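Local coordinates for protein 6-phosphogluconolactonase (Leishmania braziliensis, PDB 3CSS) that probably hydrolyses 6-phosphogluconolactone to 6-phosphogluconate, the second step of the oxidative branch of the pentose phosphate pathway, at residues Val39-Ser44 against Val156-Leu161; Glu54-Lys59 against Lys93-Asp98; Asp75-Ser80 against Val199-Leu204; Ser171-Ser176 against Phe190-Met195. All coordinates share one frame; numbering follows the deposited sequence.

Contact 1 (Val39-Ser44 against Val156-Leu161); sequences VVLALS and VDIVLL
Asp-157 carries its CG anti to its own carbonyl carbon (chi1 -67°), and this turns the carboxylate across to the neighbouring strand, where OD2 takes the N-H of Val-40. That bond is short (N to OD2 2.8 Å) and almost perfectly straight at 178°. It does by a side chain what a parallel ladder would otherwise do by a carbonyl: Asp-157 has a helix-like backbone, and the ladder proper begins only after it. From there the rungs are regular. Ile-158 N bonds to Val-40 O at 3.1 Å, Ala-42 N to Ile-158 O at 2.9 Å, and Leu-160 N to Ala-42 O at 2.9 Å. Leu-41, its CG anti to the backbone N, swings CD1 over toward the partner strand, where it meets Ile-158 CG2 at 3.6 Å and lies next to Leu-160 CG. Ala-42 CB, on the other face with Val-159, lies 4.2 Å from both Val-156 CG1 and Val-159 CG1. Beyond the last rung, a water bonds to Ser-44 OG at 2.8 Å and weakly to Leu-161 O. Strand 69-77 pairs with the far edge of 39-43, and 214-219 flanks 158-162, which places this pair in the middle of the Rossmann-like sheet. Helices 14-30 and 50-59 cover the face of Ile-158 and Leu-160, reaching them through Ile-25, Ala-28, Leu-52 and Tyr-53.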
# COMPACT_ATOMS: atom_id res chain seq x y z
N VAL A 39 14.28 7.71 -0.99
CA VAL A 39 12.99 7.62 -0.31
C VAL A 39 12.41 6.23 -0.61
O VAL A 39 12.39 5.80 -1.77
CB VAL A 39 12.04 8.75 -0.81
CG1 VAL A 39 10.58 8.50 -0.43
CG2 VAL A 39 12.53 10.08 -0.28
N VAL A 40 11.95 5.51 0.41
CA VAL A 40 11.33 4.21 0.18
C VAL A 40 9.83 4.44 0.01
O VAL A 40 9.18 4.96 0.91
CB VAL A 40 11.59 3.22 1.35
CG1 VAL A 40 11.02 1.87 1.01
CG2 VAL A 40 13.07 3.10 1.64
N LEU A 41 9.29 4.06 -1.16
CA LEU A 41 7.87 4.26 -1.51
C LEU A 41 7.22 2.90 -1.72
O LEU A 41 7.68 2.13 -2.55
CB LEU A 41 7.76 5.11 -2.79
CG LEU A 41 6.36 5.41 -3.37
CD1 LEU A 41 5.50 6.14 -2.37
CD2 LEU A 41 6.47 6.19 -4.71
N ALA A 42 6.14 2.62 -0.98
CA ALA A 42 5.35 1.42 -1.20
C ALA A 42 4.14 1.79 -2.05
O ALA A 42 3.28 2.60 -1.64
CB ALA A 42 4.89 0.81 0.13
N LEU A 43 4.08 1.18 -3.22
CA LEU A 43 3.04 1.42 -4.19
C LEU A 43 1.78 0.69 -3.84
O LEU A 43 1.83 -0.44 -3.33
CB LEU A 43 3.51 0.93 -5.56
CG LEU A 43 4.74 1.61 -6.12
CD1 LEU A 43 5.12 0.94 -7.42
CD2 LEU A 43 4.52 3.12 -6.29
N SER A 44 0.64 1.36 -4.06
CA SER A 44 -0.66 0.71 -3.99
C SER A 44 -1.12 0.24 -5.36
O SER A 44 -0.55 0.59 -6.38
CB SER A 44 -1.71 1.65 -3.41
OG SER A 44 -1.72 2.83 -4.18
N VAL A 156 9.47 2.29 6.00
CA VAL A 156 9.06 2.85 4.72
C VAL A 156 8.81 4.35 4.89
O VAL A 156 8.15 4.77 5.83
CB VAL A 156 7.81 2.12 4.19
CG1 VAL A 156 7.33 2.75 2.90
CG2 VAL A 156 8.11 0.64 4.03
N ASP A 157 9.31 5.17 3.96
CA ASP A 157 9.08 6.62 4.03
C ASP A 157 7.63 7.02 3.69
O ASP A 157 7.00 7.81 4.40
CB ASP A 157 10.05 7.38 3.12
CG ASP A 157 11.48 7.29 3.61
OD1 ASP A 157 11.79 7.98 4.60
OD2 ASP A 157 12.25 6.49 3.04
N ILE A 158 7.12 6.45 2.61
CA ILE A 158 5.75 6.72 2.16
C ILE A 158 5.08 5.43 1.75
O ILE A 158 5.56 4.74 0.85
CB ILE A 158 5.70 7.70 0.96
CG1 ILE A 158 6.37 9.02 1.31
CG2 ILE A 158 4.23 7.88 0.46
CD1 ILE A 158 6.56 9.94 0.14
N VAL A 159 3.97 5.11 2.42
CA VAL A 159 3.09 4.02 2.03
C VAL A 159 1.84 4.61 1.38
O VAL A 159 1.07 5.33 2.02
CB VAL A 159 2.68 3.09 3.22
CG1 VAL A 159 1.74 1.97 2.73
CG2 VAL A 159 3.92 2.51 3.95
N LEU A 160 1.64 4.29 0.10
CA LEU A 160 0.43 4.65 -0.58
C LEU A 160 -0.59 3.54 -0.32
O LEU A 160 -0.22 2.35 -0.37
CB LEU A 160 0.67 4.77 -2.07
CG LEU A 160 1.64 5.85 -2.52
CD1 LEU A 160 1.84 5.73 -4.04
CD2 LEU A 160 1.08 7.21 -2.15
N LEU A 161 -1.85 3.92 -0.09
CA LEU A 161 -2.91 2.97 0.19
C LEU A 161 -4.20 3.39 -0.49
O LEU A 161 -4.37 4.53 -0.89
CB LEU A 161 -3.17 2.88 1.71
CG LEU A 161 -2.08 2.32 2.62
CD1 LEU A 161 -2.58 2.49 4.05
CD2 LEU A 161 -1.78 0.86 2.29
O HOH W 1 1.17 0.13 -0.53
O HOH W 2 -4.07 4.19 -3.72

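Contact 2 (Glu54-Lys59 against Lys93-Asp98); sequences EELHEK and KALLRD
His-57 presents its NE2-H to Asp-98 OD2 at 2.6 Å, the carboxylate offering its anti lone pair and the oxygen lying in the ring plane. Over one face of the same imidazole lies the guanidinium of Arg-97, its centre 4.2 Å from that of the His-57 ring and its plane inclined by 27°. Arg-97 NH2 comes nearest, to CE1 of His-57 at 3.3 Å. His-57 CB rests against Ala-94 O at 3.3 Å, and Leu-95 CD1 reaches the backbone N of His-57 at 3.7 Å. The next shell sets these groups. Glu-58 OE2 accepts from His-57 ND1 at 2.9 Å, from above the carboxylate plane, so the ring is held at both nitrogens, and two carboxylates would be expected to favour the doubly protonated form. Arg-97 CG sits between its backbone N and carbonyl carbon (chi1 60°), which folds the extended chain back until NE reaches Lys-93 O at 2.9 Å. Its NH1 also approaches Asp-98 OD2, but out of the guanidinium plane, as charge alone. Further along, Ala-94 CB packs on Glu-54 CG, and Tyr-53 touches both Ala-94 and Leu-95. Gln-65 holds Asp-98 O. Helix 50-59 belongs to the beta-alpha-beta crossover from strand 39-43 to 69-77, and its packing against helix 87-96 is the side-by-side helix layer of a Rossmann-like alpha/beta sandwich.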
# COMPACT_ATOMS: atom_id res chain seq x y z
N GLU A 54 1.24 7.58 -13.69
CA GLU A 54 1.39 8.19 -15.01
C GLU A 54 1.94 9.60 -14.90
O GLU A 54 2.80 10.02 -15.69
CB GLU A 54 0.04 8.15 -15.75
CG GLU A 54 -0.40 6.74 -16.11
CD GLU A 54 -1.73 6.69 -16.79
OE1 GLU A 54 -2.37 7.75 -16.93
OE2 GLU A 54 -2.14 5.59 -17.20
N GLU A 55 1.44 10.35 -13.92
CA GLU A 55 1.89 11.72 -13.71
C GLU A 55 3.35 11.76 -13.26
O GLU A 55 4.13 12.57 -13.76
CB GLU A 55 1.00 12.45 -12.71
CG GLU A 55 1.34 13.93 -12.59
CD GLU A 55 0.22 14.71 -12.01
OE1 GLU A 55 -0.85 14.10 -11.74
OE2 GLU A 55 0.38 15.94 -11.83
N LEU A 56 3.73 10.88 -12.33
CA LEU A 56 5.15 10.75 -11.97
C LEU A 56 6.02 10.42 -13.19
O LEU A 56 7.14 10.94 -13.35
CB LEU A 56 5.33 9.66 -10.92
CG LEU A 56 4.75 9.97 -9.54
CD1 LEU A 56 4.77 8.68 -8.67
CD2 LEU A 56 5.49 11.13 -8.83
N HIS A 57 5.53 9.55 -14.05
CA HIS A 57 6.28 9.18 -15.26
C HIS A 57 6.52 10.38 -16.19
O HIS A 57 7.61 10.52 -16.77
CB HIS A 57 5.57 8.07 -16.02
CG HIS A 57 6.35 7.58 -17.20
ND1 HIS A 57 6.27 8.18 -18.43
CD2 HIS A 57 7.25 6.58 -17.32
CE1 HIS A 57 7.07 7.55 -19.28
NE2 HIS A 57 7.68 6.57 -18.62
N GLU A 58 5.50 11.22 -16.34
CA GLU A 58 5.58 12.37 -17.23
C GLU A 58 6.39 13.52 -16.67
O GLU A 58 7.08 14.20 -17.42
CB GLU A 58 4.18 12.84 -17.59
CG GLU A 58 3.39 11.82 -18.37
CD GLU A 58 4.18 11.28 -19.57
OE1 GLU A 58 4.58 12.11 -20.42
OE2 GLU A 58 4.40 10.04 -19.64
N LYS A 59 6.32 13.73 -15.36
CA LYS A 59 6.86 14.94 -14.73
C LYS A 59 8.17 14.74 -13.97
O LYS A 59 9.00 15.65 -13.91
CB LYS A 59 5.83 15.55 -13.78
CG LYS A 59 4.47 15.89 -14.39
CD LYS A 59 4.58 16.92 -15.50
CE LYS A 59 3.20 17.37 -15.98
NZ LYS A 59 3.26 18.18 -17.23
N LYS A 93 3.38 -0.49 -16.57
CA LYS A 93 2.83 0.22 -17.72
C LYS A 93 2.76 1.72 -17.46
O LYS A 93 3.08 2.53 -18.34
CB LYS A 93 1.44 -0.30 -18.08
CG LYS A 93 1.44 -1.70 -18.66
CD LYS A 93 0.05 -2.09 -19.14
CE LYS A 93 -0.03 -3.58 -19.48
NZ LYS A 93 -1.08 -3.85 -20.51
N ALA A 94 2.36 2.07 -16.24
CA ALA A 94 2.21 3.47 -15.88
C ALA A 94 3.55 4.16 -15.65
O ALA A 94 3.67 5.35 -15.96
CB ALA A 94 1.29 3.63 -14.65
N LEU A 95 4.55 3.44 -15.14
CA LEU A 95 5.74 4.11 -14.61
C LEU A 95 7.03 3.30 -14.59
O LEU A 95 8.07 3.78 -15.06
CB LEU A 95 5.42 4.62 -13.19
CG LEU A 95 6.60 5.12 -12.34
CD1 LEU A 95 7.19 6.41 -12.95
CD2 LEU A 95 6.21 5.34 -10.90
N LEU A 96 7.00 2.08 -14.04
CA LEU A 96 8.23 1.37 -13.71
C LEU A 96 8.98 0.86 -14.94
O LEU A 96 10.16 0.53 -14.86
CB LEU A 96 7.96 0.21 -12.72
CG LEU A 96 7.30 0.57 -11.39
CD1 LEU A 96 7.15 -0.66 -10.52
CD2 LEU A 96 8.13 1.62 -10.65
N ARG A 97 8.30 0.84 -16.08
CA ARG A 97 8.97 0.50 -17.34
C ARG A 97 10.22 1.37 -17.58
O ARG A 97 11.18 0.91 -18.21
CB ARG A 97 7.98 0.58 -18.51
CG ARG A 97 7.36 1.95 -18.73
CD ARG A 97 6.18 1.89 -19.67
NE ARG A 97 5.52 3.19 -19.82
CZ ARG A 97 5.83 4.11 -20.73
NH1 ARG A 97 6.83 3.92 -21.57
NH2 ARG A 97 5.15 5.25 -20.77
N ASP A 98 10.21 2.61 -17.09
CA ASP A 98 11.33 3.54 -17.31
C ASP A 98 12.09 3.90 -16.03
O ASP A 98 12.88 4.84 -16.02
CB ASP A 98 10.83 4.79 -18.03
CG ASP A 98 10.37 4.50 -19.45
OD1 ASP A 98 11.05 3.72 -20.17
OD2 ASP A 98 9.33 5.04 -19.87

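Contact 3 (Asp75-Ser80 against Val199-Leu204); sequences DERLLS and VWRVTL
Val-202 O accepts from Glu-76 N at 2.9 Å and is also approached by Asp-75 CA, through its hydrogen, at 3.2 Å. The return bond runs from Val-202 N to Glu-76 O, making these two a hydrogen-bonded antiparallel pair at the point where the Rossmann-like sheet, parallel up to strand 69-77, reverses direction. Non-hydrogen-bonded pairs flank it: Asp-75 with Thr-203, and Arg-77 with Arg-201. The two arginines lie side by side and point the same way, their guanidinium planes 56° apart. Both chains bend at chi2, and Arg-77 CG comes over one face of the Arg-201 guanidinium, 3.8 Å from its NE. Their like charges each have partners: Arg-201 NE bonds to Val-199 O at 3.0 Å, its NH2 to Pro-197 O and its NH1 to Ser-171 OG, while Arg-77 NH1 reaches Gln-85 O. Asp-75 OD2, itself bonded to Ser-171, adds a more distant negative charge. Past the strand, Leu-78 N still bonds to Trp-200 O at 2.9 Å, while the chain turns in an inverse gamma turn centred on Leu-78. On the face opposite the arginines, Leu-78 CD2 meets Val-202 CG1 at 4.1 Å.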
# COMPACT_ATOMS: atom_id res chain seq x y z
N ASP A 75 1.19 -4.37 -1.63
CA ASP A 75 0.49 -5.63 -1.70
C ASP A 75 0.44 -6.07 -3.14
O ASP A 75 0.67 -5.28 -4.06
CB ASP A 75 -0.92 -5.55 -1.11
CG ASP A 75 -1.91 -4.79 -1.99
OD1 ASP A 75 -1.76 -3.56 -2.18
OD2 ASP A 75 -2.89 -5.42 -2.44
N GLU A 76 0.16 -7.35 -3.33
CA GLU A 76 0.15 -7.89 -4.69
C GLU A 76 -0.77 -9.08 -4.82
O GLU A 76 -0.91 -9.90 -3.92
CB GLU A 76 1.58 -8.22 -5.14
CG GLU A 76 1.72 -8.83 -6.54
CD GLU A 76 1.22 -7.91 -7.67
OE1 GLU A 76 0.03 -7.52 -7.64
OE2 GLU A 76 2.01 -7.64 -8.61
N ARG A 77 -1.41 -9.14 -5.98
CA ARG A 77 -2.17 -10.30 -6.40
C ARG A 77 -1.21 -11.36 -6.92
O ARG A 77 -0.37 -11.07 -7.79
CB ARG A 77 -3.13 -9.89 -7.53
CG ARG A 77 -4.21 -8.92 -7.13
CD ARG A 77 -3.76 -7.45 -7.20
NE ARG A 77 -4.84 -6.51 -6.89
CZ ARG A 77 -5.69 -5.98 -7.77
NH1 ARG A 77 -5.64 -6.29 -9.05
NH2 ARG A 77 -6.63 -5.12 -7.34
N LEU A 78 -1.35 -12.60 -6.45
CA LEU A 78 -0.40 -13.66 -6.82
C LEU A 78 -0.74 -14.25 -8.19
O LEU A 78 -1.17 -15.41 -8.33
CB LEU A 78 -0.31 -14.73 -5.74
CG LEU A 78 0.20 -14.16 -4.41
CD1 LEU A 78 0.28 -15.24 -3.34
CD2 LEU A 78 1.54 -13.44 -4.58
N LEU A 79 -0.57 -13.38 -9.18
CA LEU A 79 -0.69 -13.70 -10.59
C LEU A 79 0.68 -13.43 -11.23
O LEU A 79 1.56 -12.84 -10.61
CB LEU A 79 -1.78 -12.82 -11.22
CG LEU A 79 -3.18 -12.94 -10.60
CD1 LEU A 79 -4.02 -11.70 -10.87
CD2 LEU A 79 -3.91 -14.20 -11.07
N SER A 80 0.88 -13.86 -12.47
CA SER A 80 2.13 -13.57 -13.18
C SER A 80 2.34 -12.05 -13.30
O SER A 80 1.38 -11.28 -13.29
CB SER A 80 2.17 -14.27 -14.56
OG SER A 80 1.37 -13.59 -15.53
N VAL A 199 -8.00 -14.08 -6.01
CA VAL A 199 -6.69 -14.69 -6.03
C VAL A 199 -6.01 -14.36 -4.71
O VAL A 199 -6.22 -13.26 -4.16
CB VAL A 199 -5.81 -14.16 -7.21
CG1 VAL A 199 -5.61 -12.66 -7.14
CG2 VAL A 199 -4.43 -14.91 -7.28
N TRP A 200 -5.22 -15.30 -4.20
CA TRP A 200 -4.43 -15.07 -2.99
C TRP A 200 -3.53 -13.86 -3.14
O TRP A 200 -3.12 -13.49 -4.27
CB TRP A 200 -3.63 -16.32 -2.56
CG TRP A 200 -4.45 -17.25 -1.75
CD1 TRP A 200 -5.25 -18.26 -2.22
CD2 TRP A 200 -4.59 -17.26 -0.33
NE1 TRP A 200 -5.87 -18.88 -1.17
CE2 TRP A 200 -5.50 -18.28 0.00
CE3 TRP A 200 -4.02 -16.49 0.70
CZ2 TRP A 200 -5.87 -18.54 1.32
CZ3 TRP A 200 -4.39 -16.75 2.00
CH2 TRP A 200 -5.30 -17.78 2.30
N ARG A 201 -3.25 -13.24 -2.00
CA ARG A 201 -2.47 -12.02 -1.90
C ARG A 201 -1.30 -12.14 -0.93
O ARG A 201 -1.32 -12.93 0.03
CB ARG A 201 -3.34 -10.82 -1.41
CG ARG A 201 -4.73 -10.72 -2.02
CD ARG A 201 -4.68 -10.45 -3.51
NE ARG A 201 -6.00 -10.28 -4.10
CZ ARG A 201 -6.67 -9.12 -4.14
NH1 ARG A 201 -6.14 -8.03 -3.63
NH2 ARG A 201 -7.87 -9.07 -4.70
N VAL A 202 -0.29 -11.31 -1.17
CA VAL A 202 0.65 -10.95 -0.13
C VAL A 202 0.48 -9.46 0.15
O VAL A 202 0.07 -8.69 -0.74
CB VAL A 202 2.11 -11.29 -0.49
CG1 VAL A 202 2.27 -12.80 -0.62
CG2 VAL A 202 2.52 -10.61 -1.76
N THR A 203 0.77 -9.09 1.39
CA THR A 203 0.61 -7.70 1.83
C THR A 203 1.65 -7.34 2.88
O THR A 203 2.02 -8.17 3.70
CB THR A 203 -0.84 -7.46 2.40
OG1 THR A 203 -1.02 -6.07 2.66
CG2 THR A 203 -1.11 -8.30 3.65
N LEU A 204 2.11 -6.10 2.85
CA LEU A 204 2.74 -5.52 4.01
C LEU A 204 1.77 -5.66 5.18
O LEU A 204 0.54 -5.55 5.00
CB LEU A 204 3.12 -4.07 3.77
CG LEU A 204 4.18 -3.79 2.71
CD1 LEU A 204 4.45 -2.28 2.58
CD2 LEU A 204 5.48 -4.60 2.97

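Contact 4 (Ser171-Ser176 against Phe190-Met195); sequences SIFPDS and FPSPTM
Phe-173 and Ser-192 each begin a tight turn, and neither segment has regular strand or helix. The first turn, from Phe-173 to Ser-176, is of type II, with Asp-175 at its third position accepting a positive phi of 55°. Phe-173 O is gripped twice by Ser-176, from N at 3.3 Å and from OG at 2.7 Å, both from the same face of the carbonyl plane. The second, from Ser-192 to Met-195, is of type I and closes with Met-195 N on Ser-192 O at 3.0 Å. With CG anti to the carbonyl carbon (chi1 -73°), the ring of Phe-173 is turned toward the other segment and reaches from the first turn to 190-192 and Met-195. Pro-191 stands squarely over it: its CA is 3.5 Å from the ring centroid and only 2° off the normal, a CH-pi contact. Pro-191 CB then reaches the far end of the ring, at CZ. The start of 171-176, which follows strand 158-162, closes the glycine-rich signature of this family, which in relatives lines the active site; the loop of 190-195 leaves the edge strand 186-189 of the Rossmann-like sheet. Phe-173 also stacks with His-168 of the same signature loop. Met-195 CB meets Phe-173 CE1 at 3.8 Å. Ser-192 OG is turned to Asp-166 OD2, while Phe-190 packs edge-to-face with Trp-200. The backbones are further joined by a water that donates to Phe-190 O at 2.7 Å and to Pro-174 O at 3.2 Å.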
# COMPACT_ATOMS: atom_id res chain seq x y z
N SER A 171 -3.67 -5.49 1.10
CA SER A 171 -4.48 -6.74 1.03
C SER A 171 -4.74 -7.27 2.45
O SER A 171 -4.70 -8.48 2.72
CB SER A 171 -3.87 -7.80 0.11
OG SER A 171 -4.11 -7.46 -1.25
N ILE A 172 -5.02 -6.32 3.35
CA ILE A 172 -5.38 -6.63 4.73
C ILE A 172 -6.92 -6.68 4.75
O ILE A 172 -7.58 -5.64 4.95
CB ILE A 172 -4.80 -5.58 5.72
CG1 ILE A 172 -3.27 -5.55 5.62
CG2 ILE A 172 -5.26 -5.92 7.15
CD1 ILE A 172 -2.57 -4.33 6.24
N PHE A 173 -7.45 -7.86 4.44
CA PHE A 173 -8.90 -8.07 4.30
C PHE A 173 -9.55 -8.47 5.62
O PHE A 173 -8.91 -9.10 6.46
CB PHE A 173 -9.21 -9.14 3.25
CG PHE A 173 -8.98 -8.68 1.83
CD1 PHE A 173 -9.93 -7.91 1.16
CD2 PHE A 173 -7.81 -9.00 1.17
CE1 PHE A 173 -9.71 -7.48 -0.13
CE2 PHE A 173 -7.59 -8.57 -0.12
CZ PHE A 173 -8.53 -7.80 -0.77
N PRO A 174 -10.84 -8.14 5.79
CA PRO A 174 -11.59 -8.67 6.93
C PRO A 174 -11.50 -10.19 7.00
O PRO A 174 -11.57 -10.87 5.97
CB PRO A 174 -13.04 -8.23 6.66
CG PRO A 174 -12.99 -7.20 5.64
CD PRO A 174 -11.67 -7.30 4.92
N ASP A 175 -11.29 -10.71 8.20
CA ASP A 175 -11.24 -12.14 8.49
C ASP A 175 -10.22 -12.93 7.64
O ASP A 175 -10.42 -14.12 7.32
CB ASP A 175 -12.67 -12.73 8.40
CG ASP A 175 -13.66 -11.97 9.29
OD1 ASP A 175 -13.51 -12.00 10.52
OD2 ASP A 175 -14.57 -11.30 8.75
N SER A 176 -9.12 -12.26 7.28
CA SER A 176 -7.93 -12.89 6.70
C SER A 176 -6.84 -13.05 7.75
O SER A 176 -6.87 -12.41 8.81
CB SER A 176 -7.38 -12.04 5.54
OG SER A 176 -6.81 -10.81 6.01
N PHE A 190 -6.83 -13.85 1.36
CA PHE A 190 -7.71 -13.99 0.20
C PHE A 190 -8.75 -12.86 0.30
O PHE A 190 -9.17 -12.47 1.41
CB PHE A 190 -8.40 -15.38 0.20
CG PHE A 190 -8.95 -15.78 -1.14
CD1 PHE A 190 -8.11 -16.35 -2.08
CD2 PHE A 190 -10.28 -15.55 -1.47
CE1 PHE A 190 -8.57 -16.72 -3.32
CE2 PHE A 190 -10.77 -15.90 -2.71
CZ PHE A 190 -9.91 -16.51 -3.64
N PRO A 191 -9.15 -12.29 -0.84
CA PRO A 191 -10.13 -11.21 -0.77
C PRO A 191 -11.44 -11.59 -0.10
O PRO A 191 -11.84 -12.76 -0.08
CB PRO A 191 -10.37 -10.81 -2.23
CG PRO A 191 -9.85 -11.94 -3.03
CD PRO A 191 -8.74 -12.55 -2.23
N SER A 192 -12.10 -10.57 0.44
CA SER A 192 -13.40 -10.71 1.06
C SER A 192 -14.45 -10.96 -0.05
O SER A 192 -14.13 -10.82 -1.25
CB SER A 192 -13.74 -9.44 1.83
OG SER A 192 -13.99 -8.36 0.96
N PRO A 193 -15.68 -11.36 0.32
CA PRO A 193 -16.67 -11.76 -0.68
C PRO A 193 -16.97 -10.76 -1.81
O PRO A 193 -17.18 -11.18 -2.96
CB PRO A 193 -17.92 -12.02 0.15
CG PRO A 193 -17.39 -12.52 1.44
CD PRO A 193 -16.16 -11.67 1.69
N THR A 194 -17.00 -9.48 -1.49
CA THR A 194 -17.31 -8.44 -2.49
C THR A 194 -16.13 -8.04 -3.38
O THR A 194 -16.33 -7.32 -4.39
CB THR A 194 -17.82 -7.17 -1.83
OG1 THR A 194 -16.81 -6.63 -0.96
CG2 THR A 194 -19.16 -7.45 -1.06
N MET A 195 -14.92 -8.47 -3.02
CA MET A 195 -13.70 -7.95 -3.63
C MET A 195 -13.07 -8.90 -4.64
O MET A 195 -13.09 -10.13 -4.46
CB MET A 195 -12.70 -7.62 -2.54
CG MET A 195 -13.20 -6.54 -1.58
SD MET A 195 -13.10 -4.87 -2.30
CE MET A 195 -14.80 -4.49 -2.68
O HOH W 3 -10.33 -12.93 3.82

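Contacts 1 and 3 belong to one mixed sheet, their centres about 17 Å apart: strand 39-43 neighbours strand 69-77, and Ala-42 CB touches Leu-204 CD1. Contact 2 lies in the helix layer, its centre about 16 Å from that of contact 1, meeting it where Leu-43 packs on Leu-96. Contact 4 sits beside contact 3, centres about 12 Å apart, joined to it by Ser-171 N on Thr-203 OG1 and through Asp-75. Along the chain contact 2 is nested within contact 1 and contact 4 within contact 3, while contact 3 crosses both contacts 1 and 2. Sheet, helices and loops thus form one interlocked alpha/beta unit, contacts 2 and 4 on opposite sides of its centre.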